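Local structure of ascorbate-specific PTS system EIIA component (Streptococcus pyogenes serotype M1, 2OQT) at residues A[18-22]-A[23-27]; A[42-45]-A[46-50]; A[138-141]-A[142-146]. The protein probably serves as the enzyme IIA component of a phosphoenolpyruvate-dependent phosphotransferase system, relaying phosphate for ascorbate uptake. All coordinates share one frame; numbering follows the deposited sequence.

Contact 1 (A[18-22]-A[23-27]); sequences LSADT and WQEAV
Thr22 and Ala26 mark the turn where the loop 18-22 winds into helix 23-36: Ala26 N donates to Thr22 O over 3.3 Å in a somewhat bent bond, and Val27 N follows with a bond to Trp23 O. Thr22 is the N-cap. Its hydroxyl sits between the backbone N and the carbonyl carbon (chi1 67°), which turns OG1 in over the first helical turn to accept from Glu25 N at 3.0 Å and 160°. The same oxygen makes a weak bond of 2.9 Å to Glu25 OE2, so both the amide and the carboxylate of Glu25 converge on it. To get there the glutamate chain bends at CG and folds back over the loop; its other oxygen, OE1, comes to 3.4 Å from Asp21 CB and 4.0 Å from Asp21 OD1. The two carboxylates are turned well out of parallel, their planes 73° apart, and such closeness probably disfavours both being fully charged unless solvent screens them. Next to these polar groups Ala20 points toward the turn, its CB 3.4 Å from Glu25 CB and 3.9 Å from Ala26 CB. On the flank Gln24 NE2 reaches 3.4 Å from Thr22 CB. The Trp23 ring meets Phe92 and touches helix 42-55. The arrangement is a threonine N-cap, OG1 accepting from Glu25 N, where the chain passes from strand 14-18 into helix 23-36.

Contact 2 (A[42-45]-A[46-50]); sequences SAYY and DAIIA
Tyr44 and Tyr45 each lay a ring against an isoleucine one turn further on, Ile48 and Ile49, in an intrahelical contact over the opening turns of helix 42-55, at the outer side of the fold next to helix 23-36. Both tyrosines put CG anti to the backbone N (chi1 -165° and 159°), which swings the rings out beside the following turn. Ile48 CD1 stands over one face of the Tyr44 ring, 4.0 Å from its centroid and displaced toward the rim, its closest ring atom being CE2. Ile49 repeats the CH-pi contact with Tyr45, but lays CG1 over the face, again 4.0 Å from the centroid, while its CD1 bends round to 3.6 Å from Tyr45 CE1. Asp46 passes obliquely by the Tyr45 ring, OD2 lying 3.4 Å from Tyr45 CD2.

The backbone carries the regular i to i+4 ladder, from Asp46 N to Ser42 O through Ile49 N to Tyr45 O. One rung forks: Ile48 N bonds to Tyr44 O at 3.0 Å and also to Tyr45 O at 2.6 Å, the latter the more bent of the two and made from above the carbonyl plane, so that Tyr45 O takes two donors.

The two rings go separate ways. Tyr44 runs inward, its OH bonded to Leu104 O and Ala70 N, which pins the buried phenol at its far end, and it touches His69. Tyr45 leans on Val27 and Arg28 of helix 23-36, where Ile48 also packs. This is the aromatic-aliphatic i to i+4 pairing of an amphipathic helix, used here twice, once toward the interior and once along a helix-helix interface.

Contact 3 (A[138-141]-A[142-146]); sequences SPKE and VLEMV
Pro139 to Leu143, Lys140 to Glu144 and Glu141 to Met145 are joined by successive i to i+4 backbone bonds that build the first turns of helix 139-149. Straightest is Leu143 N to Pro139 O, 2.8 Å at 175°; Met145 N reaches Glu141 O over 2.9 Å. Ahead of them Val142 N makes only a weak bond of 3.4 Å to Ser138 O, the carbonyl of the N-cap residue. Pro139 fits the first helical position, where no amide hydrogen is needed.

Among the side chains, Leu143 folds back along the helix: CG lies beside the backbone N (chi1 -84°), and CD2 ends 3.0 Å from Pro139 O. That approach is close and possibly strained, since chi2 (-34°) is off a staggered position; the 4.1 Å from Leu143 CD2 to Pro139 CB is ordinary apolar packing. Lys140 and Glu144 extend alongside one another, yet the touch is between methylene and carboxylate, Lys140 CG lying 3.6 Å from Glu144 OE2. The lysine bends at chi3, and its NZ remains 6.1 Å from Glu144 OE1, so no salt bridge forms. Glu141 turns toward the N-terminal end, where OE1 accepts from Gln137 N; a negative charge here is probably favoured by the helix dipole. The selenomethionine Met145 sets CG 3.2 Å from Glu141 O before its tip leads off.

Around the helix, Pro139, Val142 and Leu143 rest on Ile14 of strand 14-18, Leu143 and Val146 pack against helix 4-10, and Met145 reaches across to Arg132 and Leu133 of helix 129-134.

From the N terminus the three contacts come in series, and each joins adjoining segments, so none closes a long loop, nests or crosses. Contact 1 starts helix 23-36 just after strand 14-18, and contact 2 occupies the first turns of the next helix, 42-55. These two touch: Val27 CG1 lies 3.8 Å from Ile48 CG2, and Trp23 CZ3 meets Ile49 CD1 at 4.0 Å, pairing the two helices. Contact 3 opens the C-terminal helix, across the chain's centre from contact 2, their centres about 27 Å apart. Strand 14-18 relates contacts 1 and 3: it leads into contact 1, and Ile14 and Leu16 lie against helix 139-149.

Contact 1 (A[18-22]-A[23-27])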
ATOM      1  N   LEU A  18      -7.588  10.468   1.976  1.00 66.88           N
ATOM      2  CA  LEU A  18      -8.350  10.025   3.135  1.00 67.67           C
ATOM      3  C   LEU A  18      -7.716  10.625   4.398  1.00 68.35           C
ATOM      4  O   LEU A  18      -6.672  11.260   4.317  1.00 69.27           O
ATOM      5  CB  LEU A  18      -8.412   8.497   3.198  1.00 66.89           C
ATOM      6  CG  LEU A  18      -8.782   7.690   1.965  1.00 65.58           C
ATOM      7  CD1 LEU A  18      -8.386   6.256   2.243  1.00 67.38           C
ATOM      8  CD2 LEU A  18     -10.252   7.776   1.610  1.00 62.32           C
ATOM      9  N   SER A  19      -8.337  10.426   5.555  1.00 69.53           N
ATOM     10  CA  SER A  19      -7.850  11.029   6.801  1.00 71.07           C
ATOM     11  C   SER A  19      -7.756   9.983   7.912  1.00 71.02           C
ATOM     12  O   SER A  19      -8.708   9.230   8.141  1.00 71.35           O
ATOM     13  CB  SER A  19      -8.771  12.192   7.274  1.00 71.88           C
ATOM     14  OG  SER A  19      -9.520  12.819   6.227  1.00 73.89           O
ATOM     15  N   ALA A  20      -6.632   9.937   8.617  1.00 70.89           N
ATOM     16  CA  ALA A  20      -6.516   8.996   9.725  1.00 71.28           C
ATOM     17  C   ALA A  20      -5.752   9.635  10.879  1.00 71.36           C
ATOM     18  O   ALA A  20      -4.914  10.485  10.644  1.00 71.18           O
ATOM     19  CB  ALA A  20      -5.837   7.692   9.243  1.00 71.41           C
ATOM     20  N   ASP A  21      -6.051   9.238  12.121  1.00 71.98           N
ATOM     21  CA  ASP A  21      -5.448   9.867  13.320  1.00 71.61           C
ATOM     22  C   ASP A  21      -4.368   9.002  13.931  1.00 70.37           C
ATOM     23  O   ASP A  21      -3.433   9.501  14.593  1.00 70.45           O
ATOM     24  CB  ASP A  21      -6.508  10.115  14.404  1.00 72.84           C
ATOM     25  CG  ASP A  21      -7.401  11.313  14.103  1.00 76.86           C
ATOM     26  OD1 ASP A  21      -8.575  11.281  14.551  1.00 79.72           O
ATOM     27  OD2 ASP A  21      -6.932  12.273  13.424  1.00 81.69           O
ATOM     28  N   THR A  22      -4.521   7.695  13.745  1.00 67.85           N
ATOM     29  CA  THR A  22      -3.562   6.737  14.251  1.00 65.30           C
ATOM     30  C   THR A  22      -3.029   5.956  13.048  1.00 63.89           C
ATOM     31  O   THR A  22      -3.593   6.038  11.949  1.00 63.72           O
ATOM     32  CB  THR A  22      -4.205   5.837  15.353  1.00 65.60           C
ATOM     33  OG1 THR A  22      -5.217   4.997  14.792  1.00 65.15           O
ATOM     34  CG2 THR A  22      -4.853   6.703  16.438  1.00 64.68           C
ATOM     35  N   TRP A  23      -1.929   5.229  13.232  1.00 61.38           N
ATOM     36  CA  TRP A  23      -1.420   4.380  12.169  1.00 58.54           C
ATOM     37  C   TRP A  23      -2.303   3.109  12.018  1.00 58.07           C
ATOM     38  O   TRP A  23      -2.416   2.525  10.922  1.00 56.52           O
ATOM     39  CB  TRP A  23       0.045   4.056  12.416  1.00 56.46           C
ATOM     40  CG  TRP A  23       0.225   3.278  13.640  1.00 54.64           C
ATOM     41  CD1 TRP A  23       0.602   3.742  14.870  1.00 52.05           C
ATOM     42  CD2 TRP A  23       0.053   1.870  13.766  1.00 52.73           C
ATOM     43  NE1 TRP A  23       0.690   2.701  15.753  1.00 50.67           N
ATOM     44  CE2 TRP A  23       0.344   1.539  15.109  1.00 50.25           C
ATOM     45  CE3 TRP A  23      -0.305   0.838  12.858  1.00 54.07           C
ATOM     46  CZ2 TRP A  23       0.287   0.217  15.593  1.00 51.30           C
ATOM     47  CZ3 TRP A  23      -0.373  -0.482  13.337  1.00 53.37           C
ATOM     48  CH2 TRP A  23      -0.083  -0.770  14.710  1.00 53.25           C
ATOM     49  N   GLN A  24      -2.934   2.711  13.118  1.00 57.58           N
ATOM     50  CA  GLN A  24      -4.022   1.731  13.035  1.00 58.90           C
ATOM     51  C   GLN A  24      -5.204   2.169  12.116  1.00 59.13           C
ATOM     52  O   GLN A  24      -5.648   1.370  11.317  1.00 58.80           O
ATOM     53  CB  GLN A  24      -4.509   1.351  14.427  1.00 57.96           C
ATOM     54  CG  GLN A  24      -3.471   0.626  15.276  1.00 56.87           C
ATOM     55  CD  GLN A  24      -2.817   1.511  16.339  1.00 57.27           C
ATOM     56  OE1 GLN A  24      -2.408   1.008  17.394  1.00 57.82           O
ATOM     57  NE2 GLN A  24      -2.720   2.812  16.082  1.00 51.05           N
ATOM     58  N   GLU A  25      -5.684   3.425  12.234  1.00 60.31           N
ATOM     59  CA  GLU A  25      -6.722   4.011  11.330  1.00 61.31           C
ATOM     60  C   GLU A  25      -6.284   3.923   9.880  1.00 60.14           C
ATOM     61  O   GLU A  25      -7.061   3.577   8.998  1.00 59.93           O
ATOM     62  CB  GLU A  25      -6.981   5.504  11.643  1.00 63.01           C
ATOM     63  CG  GLU A  25      -8.322   5.893  12.310  1.00 70.12           C
ATOM     64  CD  GLU A  25      -8.248   6.120  13.865  1.00 77.27           C
ATOM     65  OE1 GLU A  25      -8.334   7.300  14.316  1.00 78.37           O
ATOM     66  OE2 GLU A  25      -8.130   5.122  14.636  1.00 80.28           O
ATOM     67  N   ALA A  26      -5.011   4.222   9.646  1.00 60.02           N
ATOM     68  CA  ALA A  26      -4.467   4.337   8.281  1.00 59.50           C
ATOM     69  C   ALA A  26      -4.306   2.976   7.615  1.00 59.24           C
ATOM     70  O   ALA A  26      -4.515   2.798   6.412  1.00 58.96           O
ATOM     71  CB  ALA A  26      -3.161   5.049   8.315  1.00 59.36           C
ATOM     72  N   VAL A  27      -3.937   2.005   8.430  1.00 58.74           N
ATOM     73  CA  VAL A  27      -3.832   0.649   7.963  1.00 57.65           C
ATOM     74  C   VAL A  27      -5.228   0.118   7.615  1.00 57.40           C
ATOM     75  O   VAL A  27      -5.400  -0.470   6.560  1.00 58.39           O
ATOM     76  CB  VAL A  27      -3.043  -0.196   8.984  1.00 56.32           C
ATOM     77  CG1 VAL A  27      -3.276  -1.661   8.812  1.00 55.78           C
ATOM     78  CG2 VAL A  27      -1.609   0.117   8.821  1.00 56.52           C
TER

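Contact 2 (A[42-45]-A[46-50])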
ATOM      1  N   SER A  42     -11.329  -9.141   6.376  1.00 59.03           N
ATOM      2  CA  SER A  42     -10.903  -8.375   7.529  1.00 59.80           C
ATOM      3  C   SER A  42      -9.771  -9.097   8.270  1.00 59.77           C
ATOM      4  O   SER A  42      -8.878  -8.473   8.815  1.00 60.43           O
ATOM      5  CB  SER A  42     -12.083  -8.138   8.482  1.00 60.88           C
ATOM      6  OG  SER A  42     -12.542  -9.386   9.001  1.00 62.02           O
ATOM      7  N   ALA A  43      -9.796 -10.413   8.311  1.00 60.04           N
ATOM      8  CA  ALA A  43      -8.799 -11.107   9.102  1.00 60.59           C
ATOM      9  C   ALA A  43      -7.374 -10.714   8.624  1.00 61.16           C
ATOM     10  O   ALA A  43      -6.384 -10.955   9.337  1.00 62.43           O
ATOM     11  CB  ALA A  43      -9.010 -12.592   9.021  1.00 59.31           C
ATOM     12  N   TYR A  44      -7.289 -10.132   7.421  1.00 60.44           N
ATOM     13  CA  TYR A  44      -6.034  -9.610   6.879  1.00 59.77           C
ATOM     14  C   TYR A  44      -5.657  -8.320   7.565  1.00 59.33           C
ATOM     15  O   TYR A  44      -4.544  -8.170   7.968  1.00 60.21           O
ATOM     16  CB  TYR A  44      -6.055  -9.444   5.340  1.00 58.68           C
ATOM     17  CG  TYR A  44      -4.663  -9.265   4.755  1.00 58.92           C
ATOM     18  CD1 TYR A  44      -3.615 -10.140   5.103  1.00 58.37           C
ATOM     19  CD2 TYR A  44      -4.360  -8.193   3.888  1.00 57.91           C
ATOM     20  CE1 TYR A  44      -2.322  -9.966   4.572  1.00 57.36           C
ATOM     21  CE2 TYR A  44      -3.044  -8.012   3.371  1.00 54.65           C
ATOM     22  CZ  TYR A  44      -2.054  -8.899   3.709  1.00 55.79           C
ATOM     23  OH  TYR A  44      -0.783  -8.747   3.214  1.00 57.41           O
ATOM     24  N   TYR A  45      -6.574  -7.384   7.708  1.00 59.93           N
ATOM     25  CA  TYR A  45      -6.299  -6.230   8.544  1.00 60.31           C
ATOM     26  C   TYR A  45      -5.770  -6.703   9.941  1.00 59.26           C
ATOM     27  O   TYR A  45      -4.647  -6.430  10.302  1.00 60.20           O
ATOM     28  CB  TYR A  45      -7.555  -5.352   8.617  1.00 62.57           C
ATOM     29  CG  TYR A  45      -7.603  -4.406   9.806  1.00 65.03           C
ATOM     30  CD1 TYR A  45      -6.800  -3.256   9.856  1.00 67.79           C
ATOM     31  CD2 TYR A  45      -8.426  -4.678  10.891  1.00 67.06           C
ATOM     32  CE1 TYR A  45      -6.828  -2.370  10.974  1.00 67.35           C
ATOM     33  CE2 TYR A  45      -8.452  -3.808  12.019  1.00 69.91           C
ATOM     34  CZ  TYR A  45      -7.655  -2.660  12.045  1.00 67.72           C
ATOM     35  OH  TYR A  45      -7.710  -1.828  13.151  1.00 67.30           O
ATOM     36  N   ASP A  46      -6.548  -7.468  10.686  1.00 57.58           N
ATOM     37  CA  ASP A  46      -6.078  -8.085  11.919  1.00 56.17           C
ATOM     38  C   ASP A  46      -4.660  -8.641  11.865  1.00 54.69           C
ATOM     39  O   ASP A  46      -3.847  -8.403  12.763  1.00 54.16           O
ATOM     40  CB  ASP A  46      -7.068  -9.169  12.346  1.00 56.75           C
ATOM     41  CG  ASP A  46      -8.454  -8.609  12.536  1.00 57.01           C
ATOM     42  OD1 ASP A  46      -9.470  -9.282  12.265  1.00 60.79           O
ATOM     43  OD2 ASP A  46      -8.518  -7.443  12.908  1.00 58.95           O
ATOM     44  N   ALA A  47      -4.349  -9.368  10.803  1.00 53.04           N
ATOM     45  CA  ALA A  47      -3.043  -9.948  10.710  1.00 51.70           C
ATOM     46  C   ALA A  47      -1.986  -8.832  10.514  1.00 51.16           C
ATOM     47  O   ALA A  47      -0.855  -8.937  10.944  1.00 52.33           O
ATOM     48  CB  ALA A  47      -3.016 -11.020   9.621  1.00 51.31           C
ATOM     49  N   ILE A  48      -2.352  -7.699   9.954  1.00 50.27           N
ATOM     50  CA  ILE A  48      -1.333  -6.658   9.819  1.00 48.57           C
ATOM     51  C   ILE A  48      -1.032  -6.019  11.190  1.00 49.02           C
ATOM     52  O   ILE A  48       0.128  -5.769  11.546  1.00 48.07           O
ATOM     53  CB  ILE A  48      -1.691  -5.693   8.678  1.00 48.36           C
ATOM     54  CG1 ILE A  48      -1.615  -6.491   7.343  1.00 49.22           C
ATOM     55  CG2 ILE A  48      -0.777  -4.481   8.671  1.00 46.86           C
ATOM     56  CD1 ILE A  48      -1.942  -5.753   6.033  1.00 46.46           C
ATOM     57  N   ILE A  49      -2.102  -5.788  11.960  1.00 49.65           N
ATOM     58  CA  ILE A  49      -2.018  -5.137  13.251  1.00 49.27           C
ATOM     59  C   ILE A  49      -1.194  -6.009  14.180  1.00 50.50           C
ATOM     60  O   ILE A  49      -0.339  -5.501  14.897  1.00 51.18           O
ATOM     61  CB  ILE A  49      -3.405  -4.902  13.878  1.00 49.23           C
ATOM     62  CG1 ILE A  49      -4.272  -3.998  12.958  1.00 49.35           C
ATOM     63  CG2 ILE A  49      -3.238  -4.292  15.308  1.00 45.93           C
ATOM     64  CD1 ILE A  49      -3.749  -2.553  12.749  1.00 45.08           C
ATOM     65  N   ALA A  50      -1.477  -7.304  14.153  1.00 50.89           N
ATOM     66  CA  ALA A  50      -0.800  -8.293  14.939  1.00 51.95           C
ATOM     67  C   ALA A  50       0.689  -8.373  14.553  1.00 53.01           C
ATOM     68  O   ALA A  50       1.551  -8.441  15.407  1.00 54.64           O
ATOM     69  CB  ALA A  50      -1.508  -9.675  14.754  1.00 51.49           C
TER

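Contact 3 (A[138-141]-A[142-146])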
ATOM      1  N   SER A 138      -7.079  12.221  -9.036  1.00 82.42           N
ATOM      2  CA  SER A 138      -7.869  11.084  -9.556  1.00 81.47           C
ATOM      3  C   SER A 138      -7.014   9.812  -9.831  1.00 80.81           C
ATOM      4  O   SER A 138      -5.857   9.915 -10.255  1.00 80.74           O
ATOM      5  CB  SER A 138      -8.617  11.490 -10.833  1.00 81.48           C
ATOM      6  OG  SER A 138      -7.812  11.320 -11.989  1.00 82.00           O
ATOM      7  N   PRO A 139      -7.601   8.604  -9.642  1.00 79.97           N
ATOM      8  CA  PRO A 139      -6.843   7.373  -9.865  1.00 79.63           C
ATOM      9  C   PRO A 139      -6.136   7.354 -11.211  1.00 80.00           C
ATOM     10  O   PRO A 139      -5.044   6.784 -11.312  1.00 79.94           O
ATOM     11  CB  PRO A 139      -7.907   6.288  -9.818  1.00 79.36           C
ATOM     12  CG  PRO A 139      -8.999   6.862  -9.065  1.00 78.83           C
ATOM     13  CD  PRO A 139      -8.986   8.325  -9.231  1.00 79.13           C
ATOM     14  N   LYS A 140      -6.751   7.981 -12.223  1.00 80.66           N
ATOM     15  CA  LYS A 140      -6.137   8.160 -13.558  1.00 81.26           C
ATOM     16  C   LYS A 140      -4.671   8.612 -13.455  1.00 80.60           C
ATOM     17  O   LYS A 140      -3.777   7.948 -13.991  1.00 81.05           O
ATOM     18  CB  LYS A 140      -6.947   9.122 -14.438  1.00 80.91           C
ATOM     19  CG  LYS A 140      -6.260   9.433 -15.800  1.00 83.30           C
ATOM     20  CD  LYS A 140      -6.987  10.496 -16.679  1.00 83.12           C
ATOM     21  CE  LYS A 140      -7.322  11.795 -15.884  1.00 87.05           C
ATOM     22  NZ  LYS A 140      -8.512  12.548 -16.427  1.00 88.74           N
ATOM     23  N   GLU A 141      -4.406   9.707 -12.746  1.00 79.72           N
ATOM     24  CA  GLU A 141      -3.014  10.167 -12.651  1.00 78.87           C
ATOM     25  C   GLU A 141      -2.133   9.367 -11.727  1.00 77.58           C
ATOM     26  O   GLU A 141      -0.925   9.317 -11.933  1.00 77.35           O
ATOM     27  CB  GLU A 141      -2.873  11.672 -12.391  1.00 79.22           C
ATOM     28  CG  GLU A 141      -3.905  12.311 -11.531  1.00 80.79           C
ATOM     29  CD  GLU A 141      -4.197  13.723 -12.011  1.00 84.13           C
ATOM     30  OE1 GLU A 141      -4.070  14.698 -11.220  1.00 82.86           O
ATOM     31  OE2 GLU A 141      -4.542  13.836 -13.210  1.00 85.47           O
ATOM     32  N   VAL A 142      -2.721   8.726 -10.723  1.00 76.67           N
ATOM     33  CA  VAL A 142      -1.964   7.743  -9.962  1.00 76.04           C
ATOM     34  C   VAL A 142      -1.490   6.655 -10.927  1.00 76.14           C
ATOM     35  O   VAL A 142      -0.300   6.371 -11.008  1.00 75.74           O
ATOM     36  CB  VAL A 142      -2.747   7.150  -8.778  1.00 75.84           C
ATOM     37  CG1 VAL A 142      -1.968   6.022  -8.136  1.00 75.04           C
ATOM     38  CG2 VAL A 142      -3.049   8.227  -7.730  1.00 75.72           C
ATOM     39  N   LEU A 143      -2.410   6.095 -11.702  1.00 76.55           N
ATOM     40  CA  LEU A 143      -2.049   5.077 -12.682  1.00 77.06           C
ATOM     41  C   LEU A 143      -1.032   5.606 -13.712  1.00 77.83           C
ATOM     42  O   LEU A 143      -0.203   4.857 -14.227  1.00 77.59           O
ATOM     43  CB  LEU A 143      -3.297   4.517 -13.382  1.00 76.92           C
ATOM     44  CG  LEU A 143      -4.199   3.382 -12.825  1.00 76.76           C
ATOM     45  CD1 LEU A 143      -3.466   2.283 -12.008  1.00 75.00           C
ATOM     46  CD2 LEU A 143      -5.372   3.907 -12.039  1.00 75.56           C
ATOM     47  N   GLU A 144      -1.086   6.901 -14.010  1.00 79.06           N
ATOM     48  CA  GLU A 144      -0.146   7.471 -14.970  1.00 80.21           C
ATOM     49  C   GLU A 144       1.251   7.564 -14.381  1.00 80.39           C
ATOM     50  O   GLU A 144       2.244   7.323 -15.079  1.00 80.18           O
ATOM     51  CB  GLU A 144      -0.652   8.792 -15.547  1.00 80.23           C
ATOM     52  CG  GLU A 144      -1.440   8.588 -16.865  1.00 82.46           C
ATOM     53  CD  GLU A 144      -2.623   9.549 -17.017  1.00 84.60           C
ATOM     54  OE1 GLU A 144      -2.772  10.443 -16.152  1.00 85.43           O
ATOM     55  OE2 GLU A 144      -3.405   9.416 -17.996  1.00 85.05           O
HETATM   56  N   MSE A 145       1.315   7.876 -13.090  1.00 80.98           N
HETATM   57  CA  MSE A 145       2.567   7.787 -12.356  1.00 82.09           C
HETATM   58  C   MSE A 145       3.109   6.376 -12.352  1.00 81.56           C
HETATM   59  O   MSE A 145       4.309   6.203 -12.531  1.00 81.85           O
HETATM   60  CB  MSE A 145       2.408   8.281 -10.936  1.00 81.72           C
HETATM   61  CG  MSE A 145       2.063   9.724 -10.869  1.00 82.60           C
HETATM   62 SE   MSE A 145       2.350  10.407  -9.094  0.80 86.31          SE
HETATM   63  CE  MSE A 145       4.231   9.855  -8.851  1.00 84.31           C
ATOM     64  N   VAL A 146       2.235   5.375 -12.177  1.00 81.41           N
ATOM     65  CA  VAL A 146       2.658   3.967 -12.156  1.00 81.26           C
ATOM     66  C   VAL A 146       3.194   3.467 -13.505  1.00 81.59           C
ATOM     67  O   VAL A 146       4.105   2.637 -13.526  1.00 81.63           O
ATOM     68  CB  VAL A 146       1.549   2.997 -11.597  1.00 81.64           C
ATOM     69  CG1 VAL A 146       2.091   1.573 -11.393  1.00 80.25           C
ATOM     70  CG2 VAL A 146       0.984   3.514 -10.282  1.00 81.96           C
TER